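Local coordinates for protein purine nucleoside phosphorylase (Grouper iridovirus, PDB 3KHS) that probably catalyses the reversible phosphorolysis of purine nucleosides, yielding the free base and ribose 1-phosphate for purine salvage, at residues Lys8-Ala11 with Ala12-Lys16; Tyr163-Thr166 with Leu167-Tyr170; Glu256-Arg259 with Ala260-Ala264; Ala266-Thr269 with Ala270-Leu274. All blocks are in the same frame, centred on the assembly; numbering follows the deposited sequence.

All four contacts are local, each joining successive turns of a single helix. Contacts 1, 2 and 4 are partly buried; contact 3 lies at the surface, although it shares helix 257-279 with contact 4, their centres about 15 Å apart. Contact 2, at the start of helix 165-178, comes within about 6 Å of contact 4, nearest atoms, and is the polar one, with an N-cap and a guanidinium whose ionic partners lie elsewhere in the chain. Contact 1 sits apart on helix 3-15, its centre about 29 Å from that of contact 4, and divides into a buried, mainly apolar face and an exposed one. Backbone bonding is regular in contacts 2 and 4, slackest in contact 3.

Contact 1: residues Lys8-Ala11 with Ala12-Lys16; sequences KETA and AWLNK
Thr-10 and Leu-14 form the tight side of this helical turn, lying alongside each other and pointing the same way, with methyl CG2 of Thr-10 4.1 Å from CD1 of Leu-14. Leu-14 sets its CG beside its own backbone N (chi1 -73°), which brings CG back over the preceding turn, 3.5 Å from Thr-10 O. That same oxygen accepts from Leu-14 N at 3.1 Å, with a weak second bond from Trp-13 N. Ala-11 shares the buried face and ties its turn to the next through a short bond, Asn-15 N to Ala-11 O at 2.7 Å. Helix 95-102 covers this side: Val-99 meets both Thr-10 and Leu-14, and Ala-102 meets Ala-11, while Leu-65 and Phe-67 of strand 64-70 close on Leu-14.

The other side is loose. Lys-8, Glu-9 and Ala-12 are exposed, and there the link is mainly backbone: Ala-12 N to Lys-8 O at 2.8 Å and Trp-13 N to Glu-9 O at 3.0 Å. The Trp-13 ring swings away from residues 8-11, since its CG stands opposite the backbone N (chi1 180°), and leans on Pro-51 instead.

Polar ends are served from elsewhere. Thr-10 OG1 accepts from Asn-52 ND2, and its one proton goes to, or is shared between, Leu-6 O and Pro-51 O. Glu-9 OE1 is also bonded to Asn-52, and Asn-15 OD1 to Arg-21. The threonine splits its work, its methyl joining the apolar packing while its buried hydroxyl is satisfied by the helix and the 50-52 loop, which probably helps to hold this face turned toward helix 95-102.

Contact 2: residues Tyr163-Thr166 with Leu167-Tyr170; sequences YDKT and LRKY
Backbone N atoms of Arg-168, Lys-169 and Tyr-170 donate in turn to the carbonyl oxygens of Asp-164, Lys-165 and Thr-166, winding the first turn of helix 165-178. Asp-164 lies just ahead of it, and its carboxylate oxygen OD2 takes the N-H of Leu-167 at 3.0 Å through the anti lone pair. The bond is fairly straight, 153° at the hydrogen. Asp-164 owes this reach to a CG turned opposite its backbone N (chi1 -161°). Leu-167 passes obliquely across the acid, its CD1 3.3 Å from Asp-164 CB.

This is an N-cap by a side chain: the carboxylate meets a backbone N-H at the helix start, where the helix dipole would probably favour its negative charge. A salt bridge from Asp-164 OD2 to Arg-231 links the cap to strand 231-241.

The Arg-168 chain bends at chi2 and chi3 and doubles back past the cap. Its NH1 then donates to Tyr-163 O at 3.1 Å, the oxygen lying at the guanidinium edge and only 3° out of its plane. On the same guanidinium, NE forms a salt bridge with Glu-186. Thr-166, in the first turn, sets its methyl over a face of the ring of Tyr-170, one turn ahead, CG2 being 3.4 Å from both CE2 and CZ, while the tyrosine hydroxyl is hydrogen-bonded to Glu-282.

Contact 3: residues Glu256-Arg259 with Ala260-Ala264; sequences EVLR and AGEEA
Leu-258 and Glu-262, one turn apart, supply the apolar touch of this contact. They run side by side and point the same way, and methyl CD2 of Leu-258 lies 3.4 Å from CG of Glu-262. This is a close approach between two exposed residues; CG of the glutamate does the touching, and the bend at chi2 (-51°) then turns the carboxylate off from it.

Backbone bonds are irregular. Glu-262 N points almost straight at Leu-258 O, 3.1 Å away and 177° at the hydrogen, and Gly-261 N reaches Val-257 O at 3.2 Å, with a weak second bond from Ala-260 N to that oxygen. The next link is stretched: Arg-259 O stands 3.8 Å from Glu-263 N, too far for a hydrogen bond.

Charge plays a distant part. Arg-259 NH2 and Glu-263 OE1 are 4.7 Å apart, opposite in charge but not in contact, so any attraction between them is long-range.

Residues 248-255 before the contact are not modelled. The turn lies at the N-terminal end of helix 257-279 as a surface extension, touched by no other protein chain of the assembly, ahead of the 266-274 portion that settles against strands 231-241 and 126-129 and against helix 165-178.

Contact 4: residues Ala266-Thr269 with Ala270-Leu274; sequences ARMT and ALVKL
The flat groups meeting between residues 266-269 and 270-274 are peptide units: N-H groups of the following turn reach the carbonyl oxygens of Ala-266 to Thr-269 from about 20° off each carbonyl plane, rather than over a face. Ala-270 N bonds to Ala-266 O and Val-272 N to Met-268 O, both at 3.0 Å, and Leu-271 N to Arg-267 O at 2.9 Å. Thr-269 O takes Lys-273 N at 3.0 Å; the lysine CG also crowds it, perhaps with strain, though this is doubtful at the resolution.

Lys-273 turns CG beside its backbone N (chi1 -64°), and its chain then runs alongside Thr-269, CD lying 3.9 Å from the threonine CG2. The threonine OG1 bonds to Ser-265 O, within the helix, and both side chains touch Ser-38.

Side chains of the buried flank meet more loosely, Met-268 SD lying 4.4 Å from Leu-271 CD2, although Val-272 CG2 comes to 3.2 Å from Met-268 O. Both Met-268 and Leu-271 press on Phe-126 of strand 126-129 and Val-235 of strand 231-241, and Leu-271 also meets Ala-174 of helix 165-178. Helix 257-279 thus lies in this PNP/MTAP family member as an amphipathic helix packed on the mixed sheet, an arrangement common in alpha/beta folds.

Contact 1: residues Lys8-Ala11 with Ala12-Lys16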
loop_
_atom_site.group_PDB
_atom_site.type_symbol
_atom_site.label_atom_id
_atom_site.label_comp_id
_atom_site.label_asym_id
_atom_site.label_seq_id
_atom_site.Cartn_x
_atom_site.Cartn_y
_atom_site.Cartn_z
ATOM N N LYS B 8 -3.831 18.978 21.482
ATOM C CA LYS B 8 -4.290 19.653 22.694
ATOM C C LYS B 8 -3.947 21.147 22.655
ATOM O O LYS B 8 -4.762 21.987 23.029
ATOM C CB LYS B 8 -3.673 18.997 23.915
ATOM C CG LYS B 8 -4.277 17.641 24.205
ATOM C CD LYS B 8 -3.580 16.974 25.358
ATOM C CE LYS B 8 -4.020 15.535 25.491
ATOM N NZ LYS B 8 -3.103 14.772 26.394
ATOM N N GLU B 9 -2.744 21.470 22.186
ATOM C CA GLU B 9 -2.310 22.852 22.093
ATOM C C GLU B 9 -3.211 23.581 21.114
ATOM O O GLU B 9 -3.734 24.659 21.418
ATOM C CB GLU B 9 -0.836 22.915 21.660
ATOM C CG GLU B 9 -0.409 24.222 20.979
ATOM C CD GLU B 9 1.032 24.183 20.468
ATOM O OE1 GLU B 9 1.363 23.335 19.591
ATOM O OE2 GLU B 9 1.836 25.015 20.953
ATOM N N THR B 10 -3.401 22.992 19.939
ATOM C CA THR B 10 -4.268 23.585 18.933
ATOM C C THR B 10 -5.662 23.787 19.515
ATOM O O THR B 10 -6.282 24.821 19.291
ATOM C CB THR B 10 -4.346 22.680 17.700
ATOM O OG1 THR B 10 -3.107 22.758 16.993
ATOM C CG2 THR B 10 -5.478 23.092 16.800
ATOM N N ALA B 11 -6.152 22.803 20.263
ATOM C CA ALA B 11 -7.484 22.921 20.856
ATOM C C ALA B 11 -7.522 24.063 21.872
ATOM O O ALA B 11 -8.425 24.897 21.839
ATOM C CB ALA B 11 -7.905 21.598 21.529
ATOM N N ALA B 12 -6.535 24.103 22.768
ATOM C CA ALA B 12 -6.484 25.148 23.772
ATOM C C ALA B 12 -6.486 26.524 23.115
ATOM O O ALA B 12 -7.048 27.471 23.659
ATOM C CB ALA B 12 -5.253 24.978 24.652
ATOM N N TRP B 13 -5.875 26.636 21.940
ATOM C CA TRP B 13 -5.821 27.917 21.245
ATOM C C TRP B 13 -7.176 28.274 20.655
ATOM O O TRP B 13 -7.552 29.448 20.593
ATOM C CB TRP B 13 -4.751 27.875 20.145
ATOM C CG TRP B 13 -4.599 29.131 19.355
ATOM C CD1 TRP B 13 -3.694 30.136 19.578
ATOM C CD2 TRP B 13 -5.334 29.514 18.173
ATOM N NE1 TRP B 13 -3.815 31.120 18.607
ATOM C CE2 TRP B 13 -4.814 30.761 17.737
ATOM C CE3 TRP B 13 -6.368 28.926 17.441
ATOM C CZ2 TRP B 13 -5.297 31.419 16.604
ATOM C CZ3 TRP B 13 -6.850 29.589 16.304
ATOM C CH2 TRP B 13 -6.309 30.823 15.901
ATOM N N LEU B 14 -7.911 27.265 20.207
ATOM C CA LEU B 14 -9.228 27.519 19.635
ATOM C C LEU B 14 -10.176 27.828 20.782
ATOM O O LEU B 14 -11.027 28.703 20.671
ATOM C CB LEU B 14 -9.746 26.300 18.858
ATOM C CG LEU B 14 -9.107 25.990 17.495
ATOM C CD1 LEU B 14 -9.279 24.500 17.164
ATOM C CD2 LEU B 14 -9.711 26.871 16.439
ATOM N N ASN B 15 -10.013 27.114 21.893
ATOM C CA ASN B 15 -10.879 27.311 23.044
ATOM C C ASN B 15 -10.887 28.729 23.562
ATOM O O ASN B 15 -11.885 29.191 24.097
ATOM C CB ASN B 15 -10.495 26.358 24.160
ATOM C CG ASN B 15 -11.291 25.090 24.113
ATOM O OD1 ASN B 15 -10.878 24.056 24.642
ATOM N ND2 ASN B 15 -12.458 25.161 23.476
ATOM N N LYS B 16 -9.778 29.428 23.401
ATOM C CA LYS B 16 -9.700 30.800 23.866
ATOM C C LYS B 16 -10.843 31.626 23.294
ATOM O O LYS B 16 -11.329 32.561 23.930
ATOM C CB LYS B 16 -8.353 31.430 23.468
ATOM C CG LYS B 16 -7.215 31.160 24.465
ATOM C CD LYS B 16 -5.838 31.552 23.913
ATOM C CE LYS B 16 -5.756 33.015 23.498
ATOM N NZ LYS B 16 -4.597 33.238 22.591
#

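Contact 2: residues Tyr163-Thr166 with Leu167-Tyr170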
loop_
_atom_site.group_PDB
_atom_site.type_symbol
_atom_site.label_atom_id
_atom_site.label_comp_id
_atom_site.label_asym_id
_atom_site.label_seq_id
_atom_site.Cartn_x
_atom_site.Cartn_y
_atom_site.Cartn_z
ATOM N N TYR B 163 -18.578 2.388 12.722
ATOM C CA TYR B 163 -19.785 3.165 12.480
ATOM C C TYR B 163 -20.943 2.821 13.432
ATOM O O TYR B 163 -21.622 1.814 13.279
ATOM C CB TYR B 163 -20.148 2.991 10.991
ATOM C CG TYR B 163 -18.989 3.405 10.075
ATOM C CD1 TYR B 163 -18.801 4.742 9.717
ATOM C CD2 TYR B 163 -18.018 2.479 9.676
ATOM C CE1 TYR B 163 -17.668 5.163 8.988
ATOM C CE2 TYR B 163 -16.869 2.891 8.947
ATOM C CZ TYR B 163 -16.710 4.231 8.614
ATOM O OH TYR B 163 -15.590 4.646 7.935
ATOM N N ASP B 164 -21.137 3.690 14.421
ATOM C CA ASP B 164 -22.160 3.542 15.452
ATOM C C ASP B 164 -23.522 3.072 14.920
ATOM O O ASP B 164 -24.185 3.771 14.144
ATOM C CB ASP B 164 -22.310 4.877 16.162
ATOM C CG ASP B 164 -22.970 4.742 17.494
ATOM O OD1 ASP B 164 -22.304 4.273 18.441
ATOM O OD2 ASP B 164 -24.155 5.092 17.571
ATOM N N LYS B 165 -23.950 1.891 15.357
ATOM C CA LYS B 165 -25.220 1.336 14.901
ATOM C C LYS B 165 -26.400 2.243 15.195
ATOM O O LYS B 165 -27.308 2.373 14.360
ATOM C CB LYS B 165 -25.426 -0.052 15.497
ATOM C CG LYS B 165 -24.196 -0.910 15.284
ATOM C CD LYS B 165 -24.395 -2.369 15.617
ATOM C CE LYS B 165 -23.067 -3.109 15.535
ATOM N NZ LYS B 165 -23.265 -4.566 15.690
ATOM N N THR B 166 -26.375 2.897 16.349
ATOM C CA THR B 166 -27.444 3.827 16.722
ATOM C C THR B 166 -27.474 5.054 15.821
ATOM O O THR B 166 -28.533 5.457 15.342
ATOM C CB THR B 166 -27.293 4.318 18.204
ATOM O OG1 THR B 166 -27.401 3.194 19.088
ATOM C CG2 THR B 166 -28.361 5.376 18.562
ATOM N N LEU B 167 -26.318 5.673 15.596
ATOM C CA LEU B 167 -26.290 6.858 14.739
ATOM C C LEU B 167 -26.777 6.507 13.332
ATOM O O LEU B 167 -27.430 7.326 12.674
ATOM C CB LEU B 167 -24.888 7.454 14.692
ATOM C CG LEU B 167 -24.370 7.854 16.072
ATOM C CD1 LEU B 167 -22.917 8.159 15.962
ATOM C CD2 LEU B 167 -25.126 9.055 16.602
ATOM N N ARG B 168 -26.482 5.284 12.885
ATOM C CA ARG B 168 -26.938 4.853 11.578
ATOM C C ARG B 168 -28.466 4.813 11.566
ATOM O O ARG B 168 -29.098 5.342 10.646
ATOM C CB ARG B 168 -26.380 3.474 11.238
ATOM C CG ARG B 168 -24.979 3.535 10.751
ATOM C CD ARG B 168 -24.224 2.325 11.163
ATOM N NE ARG B 168 -24.820 1.135 10.614
ATOM C CZ ARG B 168 -24.358 -0.084 10.843
ATOM N NH1 ARG B 168 -23.293 -0.262 11.616
ATOM N NH2 ARG B 168 -24.958 -1.121 10.291
ATOM N N LYS B 169 -29.059 4.197 12.589
ATOM C CA LYS B 169 -30.519 4.122 12.675
ATOM C C LYS B 169 -31.097 5.507 12.591
ATOM O O LYS B 169 -32.050 5.740 11.867
ATOM C CB LYS B 169 -30.974 3.449 13.979
ATOM C CG LYS B 169 -30.662 1.955 14.011
ATOM C CD LYS B 169 -31.112 1.310 15.286
ATOM C CE LYS B 169 -30.684 -0.144 15.341
ATOM N NZ LYS B 169 -30.683 -0.623 16.769
ATOM N N TYR B 170 -30.521 6.443 13.324
ATOM C CA TYR B 170 -31.020 7.810 13.269
ATOM C C TYR B 170 -30.947 8.345 11.842
ATOM O O TYR B 170 -31.873 8.996 11.365
ATOM C CB TYR B 170 -30.202 8.728 14.188
ATOM C CG TYR B 170 -30.289 8.413 15.666
ATOM C CD1 TYR B 170 -31.437 7.833 16.211
ATOM C CD2 TYR B 170 -29.259 8.780 16.535
ATOM C CE1 TYR B 170 -31.565 7.629 17.581
ATOM C CE2 TYR B 170 -29.375 8.585 17.912
ATOM C CZ TYR B 170 -30.534 8.010 18.431
ATOM O OH TYR B 170 -30.678 7.830 19.797
#

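Contact 3: residues Glu256-Arg259 with Ala260-Ala264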
loop_
_atom_site.group_PDB
_atom_site.type_symbol
_atom_site.label_atom_id
_atom_site.label_comp_id
_atom_site.label_asym_id
_atom_site.label_seq_id
_atom_site.Cartn_x
_atom_site.Cartn_y
_atom_site.Cartn_z
ATOM N N GLU B 256 -25.146 22.909 -15.501
ATOM C CA GLU B 256 -24.721 21.582 -15.933
ATOM C C GLU B 256 -24.680 20.639 -14.731
ATOM O O GLU B 256 -25.721 20.136 -14.269
ATOM C CB GLU B 256 -23.335 21.677 -16.598
ATOM C CG GLU B 256 -22.681 20.345 -17.000
ATOM C CD GLU B 256 -23.636 19.341 -17.658
ATOM O OE1 GLU B 256 -24.689 19.755 -18.184
ATOM O OE2 GLU B 256 -23.321 18.125 -17.658
ATOM N N VAL B 257 -23.462 20.419 -14.236
ATOM C CA VAL B 257 -23.179 19.571 -13.080
ATOM C C VAL B 257 -23.732 20.222 -11.806
ATOM O O VAL B 257 -24.053 19.532 -10.835
ATOM C CB VAL B 257 -21.645 19.391 -12.922
ATOM C CG1 VAL B 257 -21.321 18.709 -11.618
ATOM C CG2 VAL B 257 -21.093 18.605 -14.099
ATOM N N LEU B 258 -23.837 21.553 -11.831
ATOM C CA LEU B 258 -24.322 22.332 -10.688
ATOM C C LEU B 258 -25.762 21.970 -10.324
ATOM O O LEU B 258 -26.136 21.964 -9.141
ATOM C CB LEU B 258 -24.237 23.847 -10.988
ATOM C CG LEU B 258 -23.995 24.884 -9.858
ATOM C CD1 LEU B 258 -24.486 26.265 -10.334
ATOM C CD2 LEU B 258 -24.726 24.499 -8.555
ATOM N N ARG B 259 -26.574 21.673 -11.333
ATOM C CA ARG B 259 -27.964 21.335 -11.070
ATOM C C ARG B 259 -27.999 20.293 -9.966
ATOM O O ARG B 259 -28.721 20.444 -8.971
ATOM C CB ARG B 259 -28.635 20.785 -12.326
ATOM C CG ARG B 259 -30.102 20.509 -12.111
ATOM C CD ARG B 259 -30.746 19.798 -13.289
ATOM N NE ARG B 259 -31.848 18.969 -12.813
ATOM C CZ ARG B 259 -31.690 17.902 -12.028
ATOM N NH1 ARG B 259 -30.469 17.535 -11.641
ATOM N NH2 ARG B 259 -32.750 17.209 -11.614
ATOM N N ALA B 260 -27.181 19.254 -10.143
ATOM C CA ALA B 260 -27.083 18.145 -9.195
ATOM C C ALA B 260 -26.460 18.551 -7.856
ATOM O O ALA B 260 -27.061 18.330 -6.805
ATOM C CB ALA B 260 -26.285 16.971 -9.823
ATOM N N GLY B 261 -25.282 19.173 -7.897
ATOM C CA GLY B 261 -24.605 19.552 -6.666
ATOM C C GLY B 261 -25.400 20.338 -5.624
ATOM O O GLY B 261 -25.345 20.038 -4.421
ATOM N N GLU B 262 -26.139 21.349 -6.072
ATOM C CA GLU B 262 -26.903 22.168 -5.145
ATOM C C GLU B 262 -28.065 21.447 -4.474
ATOM O O GLU B 262 -28.368 21.709 -3.310
ATOM C CB GLU B 262 -27.396 23.441 -5.833
ATOM C CG GLU B 262 -26.474 24.645 -5.619
ATOM C CD GLU B 262 -26.122 24.879 -4.140
ATOM O OE1 GLU B 262 -27.055 24.992 -3.306
ATOM O OE2 GLU B 262 -24.907 24.953 -3.815
ATOM N N GLU B 263 -28.710 20.541 -5.200
ATOM C CA GLU B 263 -29.812 19.784 -4.639
ATOM C C GLU B 263 -29.223 18.805 -3.646
ATOM O O GLU B 263 -29.767 18.600 -2.560
ATOM C CB GLU B 263 -30.540 19.029 -5.740
ATOM C CG GLU B 263 -31.858 18.430 -5.302
ATOM C CD GLU B 263 -32.757 18.128 -6.483
ATOM O OE1 GLU B 263 -32.999 19.065 -7.284
ATOM O OE2 GLU B 263 -33.217 16.969 -6.610
ATOM N N ALA B 264 -28.098 18.208 -4.019
ATOM C CA ALA B 264 -27.437 17.261 -3.136
ATOM C C ALA B 264 -27.104 17.972 -1.819
ATOM O O ALA B 264 -27.355 17.457 -0.728
ATOM C CB ALA B 264 -26.169 16.731 -3.795
#

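Contact 4: residues Ala266-Thr269 with Ala270-Leu274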
loop_
_atom_site.group_PDB
_atom_site.type_symbol
_atom_site.label_atom_id
_atom_site.label_comp_id
_atom_site.label_asym_id
_atom_site.label_seq_id
_atom_site.Cartn_x
_atom_site.Cartn_y
_atom_site.Cartn_z
ATOM N N ALA B 266 -28.468 20.659 -0.421
ATOM C CA ALA B 266 -29.636 20.949 0.378
ATOM C C ALA B 266 -30.133 19.687 1.086
ATOM O O ALA B 266 -30.371 19.722 2.297
ATOM C CB ALA B 266 -30.712 21.544 -0.487
ATOM N N ARG B 267 -30.272 18.580 0.350
ATOM C CA ARG B 267 -30.737 17.315 0.927
ATOM C C ARG B 267 -29.827 16.855 2.067
ATOM O O ARG B 267 -30.298 16.468 3.137
ATOM C CB ARG B 267 -30.778 16.196 -0.132
ATOM C CG ARG B 267 -31.579 16.480 -1.419
ATOM C CD ARG B 267 -31.655 15.244 -2.323
ATOM N NE ARG B 267 -32.803 14.413 -1.964
ATOM C CZ ARG B 267 -33.243 13.358 -2.654
ATOM N NH1 ARG B 267 -32.633 12.969 -3.777
ATOM N NH2 ARG B 267 -34.310 12.688 -2.221
ATOM N N MET B 268 -28.522 16.886 1.817
ATOM C CA MET B 268 -27.540 16.455 2.801
ATOM C C MET B 268 -27.596 17.338 4.037
ATOM O O MET B 268 -27.510 16.841 5.152
ATOM C CB MET B 268 -26.134 16.487 2.191
ATOM C CG MET B 268 -25.050 15.898 3.095
ATOM S SD MET B 268 -25.224 14.142 3.500
ATOM C CE MET B 268 -24.457 13.362 1.975
ATOM N N THR B 269 -27.739 18.644 3.836
ATOM C CA THR B 269 -27.832 19.580 4.947
ATOM C C THR B 269 -29.042 19.268 5.815
ATOM O O THR B 269 -28.943 19.267 7.042
ATOM C CB THR B 269 -27.971 21.025 4.463
ATOM O OG1 THR B 269 -26.817 21.393 3.693
ATOM C CG2 THR B 269 -28.107 21.968 5.663
ATOM N N ALA B 270 -30.186 19.016 5.176
ATOM C CA ALA B 270 -31.405 18.680 5.896
ATOM C C ALA B 270 -31.209 17.401 6.699
ATOM O O ALA B 270 -31.557 17.335 7.884
ATOM C CB ALA B 270 -32.550 18.508 4.918
ATOM N N LEU B 271 -30.653 16.382 6.051
ATOM C CA LEU B 271 -30.407 15.093 6.705
ATOM C C LEU B 271 -29.535 15.239 7.952
ATOM O O LEU B 271 -29.857 14.708 9.007
ATOM C CB LEU B 271 -29.738 14.113 5.723
ATOM C CG LEU B 271 -29.298 12.717 6.231
ATOM C CD1 LEU B 271 -30.464 11.974 6.801
ATOM C CD2 LEU B 271 -28.707 11.888 5.103
ATOM N N VAL B 272 -28.419 15.948 7.817
ATOM C CA VAL B 272 -27.504 16.166 8.929
ATOM C C VAL B 272 -28.189 16.904 10.091
ATOM O O VAL B 272 -27.993 16.548 11.256
ATOM C CB VAL B 272 -26.224 16.979 8.452
ATOM C CG1 VAL B 272 -25.329 17.329 9.639
ATOM C CG2 VAL B 272 -25.403 16.134 7.482
ATOM N N LYS B 273 -28.994 17.922 9.770
ATOM C CA LYS B 273 -29.697 18.686 10.794
ATOM C C LYS B 273 -30.680 17.812 11.556
ATOM O O LYS B 273 -30.676 17.799 12.797
ATOM C CB LYS B 273 -30.421 19.883 10.176
ATOM C CG LYS B 273 -29.468 20.887 9.558
ATOM C CD LYS B 273 -30.162 22.140 9.015
ATOM C CE LYS B 273 -30.953 22.871 10.099
ATOM N NZ LYS B 273 -31.528 24.159 9.593
ATOM N N LEU B 274 -31.500 17.058 10.825
ATOM C CA LEU B 274 -32.478 16.189 11.473
ATOM C C LEU B 274 -31.767 15.159 12.336
ATOM O O LEU B 274 -32.256 14.794 13.403
ATOM C CB LEU B 274 -33.357 15.471 10.440
ATOM C CG LEU B 274 -34.858 15.306 10.759
ATOM C CD1 LEU B 274 -35.416 14.238 9.831
ATOM C CD2 LEU B 274 -35.101 14.914 12.236
#